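Local coordinates for intracellular exo-alpha-(1->5)-L-arabinofuranosidase (Bifidobacterium longum, PDB 2Y2W), which hydrolyses terminal alpha-(1->5)-linked L-arabinofuranosyl residues of branched and debranched arabinans, and is also active on wheat arabinoxylan, at residues W210-E215 with G232-V237; K273-L278 with Q323-N328. One frame throughout, in Å; residues are numbered along the deposited sequence.

The two contacts are neighbours on one side of the (beta/alpha)8 barrel, their centres about 14 Å apart. Contact 1 fastens helix 227-244 to its own strand, 209-212; contact 2 lies farther out, where the end of helix 265-274 and the turn after it meet the end of helix 307-327. Helix 227-244 links them: V234 CG1 lies 3.8 Å from A274 CB, and V234 CG2 lies 4.1 Å from L278 CD2. Past the strand of contact 1 the chain runs into N214 and E215, by similarity a sugar-binding residue and the acid/base of the active site; neither touches the helix segment, and contact 2 lies away from the active site.

Contact 1: residues W210-E215 with G232-V237; sequences WCIGNE and GAVDKV
With CG1 beside the backbone N (chi1 -51°), I212 has its CG2 methyl anti to that N and turned to V237, while the extended second torsion (chi2 157°) carries CD1 out to V234. Its two ends thus serve two residues of the helix, one turn apart. I212 CD1 meets V234 CG2 at 3.8 Å, the two side chains lying roughly perpendicular. I212 CG2 rests against V237 CG1, also at 3.8 Å, and here the side chains run antiparallel alongside one another. V234 sets CG1 between its backbone N and carbonyl carbon (chi1 74°), which leaves CG2 as the branch that meets the isoleucine; V234 CG2 is also 3.9 Å from I212 CG2, so it bridges both branches. The contact is small, 151 Å², and wholly apolar, with all three residues buried.

I212 is the centre of an inverse gamma turn where the strand gives way to the loop of G213, N214 and E215, and its carbonyl oxygen accepts a hydrogen bond from Y230 OH on the same helix. N214 is held by R109 and Q221, and E215 by H284. Placed just before them, the contact is the strand-to-helix packing of one beta-alpha-beta unit in a family 51 barrel. On the outer side of the helix, K236 NZ binds G232 O from above the carbonyl plane (3.1 Å) and forms a salt bridge with E229 of the second subunit. Strand 209-212 runs between strands 162-167 and 249-252; L250 of the latter touches I212 and A252 touches V234, while A177 of helix 174-185 packs on V237.

Contact 2: residues K273-L278 with Q323-N328; sequences KAYENL and QAREAN
Y275 extends its ring toward the last turn of helix 307-327, with CG anti to the backbone N (chi1 168°). R325 CA sits over one face of the Y275 ring, 4.2 Å from its centroid, in a CH-pi contact offset toward the rim. The R325 side chain runs alongside the tyrosine in the same direction, bringing its CG to 3.7 Å from Y275 OH; a bend at chi3 then leads the guanidinium away. N328 points back the other way beside the ring, its amide only 9° from parallel with the ring plane. N328 CB lies 3.7 Å from Y275 CD2, and N328 ND2 is 3.4 Å from Y275 CB. N328 ND2 donates to A324 O (2.9 Å, 151° at the hydrogen) and also to T272 O, so the amide, just past helix 307-327, joins the last turn of that helix to helix 265-274. The tyrosine hydroxyl is hydrogen-bonded to K332 O, and K332 makes a cation-pi contact with the ring. This is plain helix-end packing on the barrel's outer layer: A324 leans on L271 and T272 of helix 265-274, and N277 rests against A238 and H239 of helix 227-244.

Contact 1: residues W210-E215 with G232-V237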
loop_
_atom_site.group_PDB
_atom_site.type_symbol
_atom_site.label_atom_id
_atom_site.label_comp_id
_atom_site.label_asym_id
_atom_site.label_seq_id
_atom_site.Cartn_x
_atom_site.Cartn_y
_atom_site.Cartn_z
ATOM N N TRP D 210 -1.024 -2.398 22.519
ATOM C CA TRP D 210 -1.640 -2.349 21.195
ATOM C C TRP D 210 -1.224 -3.541 20.345
ATOM O O TRP D 210 -0.050 -3.918 20.325
ATOM C CB TRP D 210 -1.249 -1.063 20.461
ATOM C CG TRP D 210 -1.773 0.201 21.071
ATOM C CD1 TRP D 210 -1.385 0.766 22.251
ATOM C CD2 TRP D 210 -2.761 1.078 20.513
ATOM N NE1 TRP D 210 -2.082 1.928 22.472
ATOM C CE2 TRP D 210 -2.931 2.144 21.420
ATOM C CE3 TRP D 210 -3.521 1.064 19.337
ATOM C CZ2 TRP D 210 -3.826 3.186 21.189
ATOM C CZ3 TRP D 210 -4.411 2.098 19.108
ATOM C CH2 TRP D 210 -4.557 3.147 20.030
ATOM N N CYS D 211 -2.188 -4.121 19.636
ATOM C CA CYS D 211 -1.910 -5.187 18.680
ATOM C C CYS D 211 -1.886 -4.641 17.255
ATOM O O CYS D 211 -2.897 -4.149 16.746
ATOM C CB CYS D 211 -2.938 -6.312 18.803
ATOM S SG CYS D 211 -2.946 -7.100 20.415
ATOM N N ILE D 212 -0.718 -4.723 16.625
ATOM C CA ILE D 212 -0.544 -4.233 15.267
ATOM C C ILE D 212 -1.019 -5.296 14.276
ATOM O O ILE D 212 -0.249 -6.152 13.829
ATOM C CB ILE D 212 0.919 -3.797 15.002
ATOM C CG1 ILE D 212 1.387 -2.839 16.102
ATOM C CG2 ILE D 212 1.044 -3.124 13.640
ATOM C CD1 ILE D 212 2.881 -2.775 16.283
ATOM N N GLY D 213 -2.308 -5.236 13.956
ATOM C CA GLY D 213 -2.936 -6.193 13.056
ATOM C C GLY D 213 -3.387 -7.451 13.761
ATOM O O GLY D 213 -3.153 -7.623 14.961
ATOM N N ASN D 214 -4.033 -8.330 12.998
ATOM C CA ASN D 214 -4.488 -9.620 13.494
ATOM C C ASN D 214 -4.212 -10.743 12.501
ATOM O O ASN D 214 -4.469 -10.597 11.302
ATOM C CB ASN D 214 -5.982 -9.580 13.800
ATOM C CG ASN D 214 -6.496 -10.897 14.332
ATOM O OD1 ASN D 214 -6.328 -11.208 15.511
ATOM N ND2 ASN D 214 -7.118 -11.685 13.465
ATOM N N GLU D 215 -3.686 -11.856 13.016
ATOM C CA GLU D 215 -3.483 -13.098 12.259
ATOM C C GLU D 215 -3.141 -12.873 10.783
ATOM O O GLU D 215 -3.745 -13.473 9.891
ATOM C CB GLU D 215 -4.709 -14.016 12.395
ATOM C CG GLU D 215 -4.911 -14.602 13.795
ATOM C CD GLU D 215 -6.096 -15.556 13.881
ATOM O OE1 GLU D 215 -7.153 -15.264 13.281
ATOM O OE2 GLU D 215 -5.971 -16.599 14.557
ATOM N N GLY D 232 7.926 -5.501 7.104
ATOM C CA GLY D 232 8.025 -4.118 6.642
ATOM C C GLY D 232 6.934 -3.220 7.201
ATOM O O GLY D 232 7.197 -2.085 7.597
ATOM N N ALA D 233 5.709 -3.738 7.245
ATOM C CA ALA D 233 4.554 -2.970 7.710
ATOM C C ALA D 233 4.588 -2.710 9.219
ATOM O O ALA D 233 4.404 -1.575 9.660
ATOM C CB ALA D 233 3.260 -3.661 7.310
ATOM N N VAL D 234 4.834 -3.761 10.000
ATOM C CA VAL D 234 4.889 -3.654 11.457
ATOM C C VAL D 234 6.077 -2.801 11.923
ATOM O O VAL D 234 5.993 -2.130 12.950
ATOM C CB VAL D 234 4.858 -5.052 12.156
ATOM C CG1 VAL D 234 6.189 -5.789 12.015
ATOM C CG2 VAL D 234 4.473 -4.921 13.622
ATOM N N ASP D 235 7.165 -2.815 11.157
ATOM C CA ASP D 235 8.321 -1.971 11.450
ATOM C C ASP D 235 7.962 -0.494 11.322
ATOM O O ASP D 235 8.357 0.313 12.164
ATOM C CB ASP D 235 9.499 -2.319 10.532
ATOM C CG ASP D 235 10.725 -1.445 10.784
ATOM O OD1 ASP D 235 11.012 -1.109 11.956
ATOM O OD2 ASP D 235 11.408 -1.097 9.798
ATOM N N LYS D 236 7.215 -0.153 10.272
ATOM C CA LYS D 236 6.745 1.217 10.050
ATOM C C LYS D 236 5.766 1.676 11.133
ATOM O O LYS D 236 5.928 2.758 11.702
ATOM C CB LYS D 236 6.102 1.356 8.665
ATOM C CG LYS D 236 7.088 1.320 7.503
ATOM C CD LYS D 236 6.369 1.230 6.158
ATOM C CE LYS D 236 7.340 0.943 5.014
ATOM N NZ LYS D 236 8.048 -0.370 5.145
ATOM N N VAL D 237 4.767 0.841 11.424
ATOM C CA VAL D 237 3.715 1.183 12.387
ATOM C C VAL D 237 4.225 1.233 13.833
ATOM O O VAL D 237 3.897 2.162 14.574
ATOM C CB VAL D 237 2.488 0.238 12.266
ATOM C CG1 VAL D 237 1.397 0.626 13.257
ATOM C CG2 VAL D 237 1.933 0.268 10.850
#

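Contact 2: residues K273-L278 with Q323-N328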
loop_
_atom_site.group_PDB
_atom_site.type_symbol
_atom_site.label_atom_id
_atom_site.label_comp_id
_atom_site.label_asym_id
_atom_site.label_seq_id
_atom_site.Cartn_x
_atom_site.Cartn_y
_atom_site.Cartn_z
ATOM N N LYS D 273 13.481 -7.740 11.997
ATOM C CA LYS D 273 13.407 -6.418 11.380
ATOM C C LYS D 273 12.830 -5.362 12.322
ATOM O O LYS D 273 13.385 -4.269 12.446
ATOM C CB LYS D 273 12.604 -6.470 10.076
ATOM C CG LYS D 273 12.770 -5.234 9.200
ATOM C CD LYS D 273 12.317 -5.497 7.775
ATOM C CE LYS D 273 12.577 -4.293 6.882
ATOM N NZ LYS D 273 12.187 -4.558 5.466
ATOM N N ALA D 274 11.730 -5.695 12.989
ATOM C CA ALA D 274 10.993 -4.718 13.790
ATOM C C ALA D 274 11.360 -4.734 15.277
ATOM O O ALA D 274 10.676 -4.109 16.091
ATOM C CB ALA D 274 9.498 -4.916 13.603
ATOM N N TYR D 275 12.448 -5.427 15.615
ATOM C CA TYR D 275 12.851 -5.647 17.012
ATOM C C TYR D 275 12.779 -4.415 17.915
ATOM O O TYR D 275 12.113 -4.445 18.952
ATOM C CB TYR D 275 14.249 -6.286 17.090
ATOM C CG TYR D 275 14.840 -6.279 18.485
ATOM C CD1 TYR D 275 14.358 -7.135 19.475
ATOM C CD2 TYR D 275 15.873 -5.403 18.817
ATOM C CE1 TYR D 275 14.893 -7.120 20.757
ATOM C CE2 TYR D 275 16.412 -5.378 20.094
ATOM C CZ TYR D 275 15.920 -6.237 21.059
ATOM O OH TYR D 275 16.461 -6.214 22.322
ATOM N N GLU D 276 13.464 -3.346 17.517
ATOM C CA GLU D 276 13.637 -2.159 18.362
ATOM C C GLU D 276 12.358 -1.566 18.958
ATOM O O GLU D 276 12.355 -1.147 20.117
ATOM C CB GLU D 276 14.435 -1.071 17.629
ATOM C CG GLU D 276 15.933 -1.057 17.969
ATOM C CD GLU D 276 16.225 -0.751 19.447
ATOM O OE1 GLU D 276 15.383 -0.110 20.123
ATOM O OE2 GLU D 276 17.305 -1.154 19.933
ATOM N N ASN D 277 11.280 -1.540 18.177
ATOM C CA ASN D 277 10.035 -0.901 18.610
ATOM C C ASN D 277 8.938 -1.879 19.019
ATOM O O ASN D 277 7.786 -1.486 19.234
ATOM C CB ASN D 277 9.532 0.061 17.534
ATOM C CG ASN D 277 10.557 1.115 17.175
ATOM O OD1 ASN D 277 11.047 1.158 16.049
ATOM N ND2 ASN D 277 10.900 1.964 18.137
ATOM N N LEU D 278 9.302 -3.153 19.130
ATOM C CA LEU D 278 8.368 -4.184 19.562
ATOM C C LEU D 278 8.630 -4.604 20.999
ATOM O O LEU D 278 9.756 -4.511 21.495
ATOM C CB LEU D 278 8.421 -5.404 18.635
ATOM C CG LEU D 278 7.814 -5.263 17.236
ATOM C CD1 LEU D 278 8.096 -6.514 16.430
ATOM C CD2 LEU D 278 6.313 -4.978 17.293
ATOM N N GLN D 323 16.586 -15.207 18.884
ATOM C CA GLN D 323 17.471 -15.012 17.736
ATOM C C GLN D 323 17.318 -13.637 17.097
ATOM O O GLN D 323 18.248 -13.141 16.457
ATOM C CB GLN D 323 17.286 -16.118 16.692
ATOM C CG GLN D 323 17.936 -17.443 17.078
ATOM C CD GLN D 323 18.467 -18.210 15.880
ATOM O OE1 GLN D 323 17.743 -18.459 14.915
ATOM N NE2 GLN D 323 19.739 -18.595 15.940
ATOM N N ALA D 324 16.151 -13.024 17.289
ATOM C CA ALA D 324 15.896 -11.669 16.807
ATOM C C ALA D 324 16.672 -10.634 17.626
ATOM O O ALA D 324 17.241 -9.696 17.066
ATOM C CB ALA D 324 14.406 -11.368 16.827
ATOM N N ARG D 325 16.694 -10.819 18.945
ATOM C CA ARG D 325 17.449 -9.951 19.846
ATOM C C ARG D 325 18.951 -10.003 19.548
ATOM O O ARG D 325 19.594 -8.962 19.395
ATOM C CB ARG D 325 17.177 -10.318 21.310
ATOM C CG ARG D 325 18.014 -9.525 22.324
ATOM C CD ARG D 325 17.885 -10.060 23.753
ATOM N NE ARG D 325 18.106 -11.502 23.840
ATOM C CZ ARG D 325 19.297 -12.086 23.944
ATOM N NH1 ARG D 325 20.407 -11.361 23.976
ATOM N NH2 ARG D 325 19.376 -13.409 24.015
ATOM N N GLU D 326 19.498 -11.215 19.458
ATOM C CA GLU D 326 20.935 -11.399 19.230
ATOM C C GLU D 326 21.387 -11.025 17.813
ATOM O O GLU D 326 22.558 -10.721 17.597
ATOM C CB GLU D 326 21.395 -12.812 19.630
ATOM C CG GLU D 326 20.622 -13.963 18.995
ATOM C CD GLU D 326 20.548 -15.210 19.884
ATOM O OE1 GLU D 326 20.886 -15.129 21.088
ATOM O OE2 GLU D 326 20.139 -16.277 19.372
ATOM N N ALA D 327 20.454 -11.035 16.862
ATOM C CA ALA D 327 20.709 -10.532 15.509
ATOM C C ALA D 327 20.837 -9.011 15.495
ATOM O O ALA D 327 21.525 -8.447 14.640
ATOM C CB ALA D 327 19.613 -10.977 14.558
ATOM N N ASN D 328 20.162 -8.358 16.442
ATOM C CA ASN D 328 20.211 -6.904 16.596
ATOM C C ASN D 328 21.101 -6.449 17.758
ATOM O O ASN D 328 21.048 -5.282 18.165
ATOM C CB ASN D 328 18.796 -6.349 16.786
ATOM C CG ASN D 328 17.988 -6.354 15.505
ATOM O OD1 ASN D 328 18.209 -5.534 14.613
ATOM N ND2 ASN D 328 17.036 -7.273 15.412
#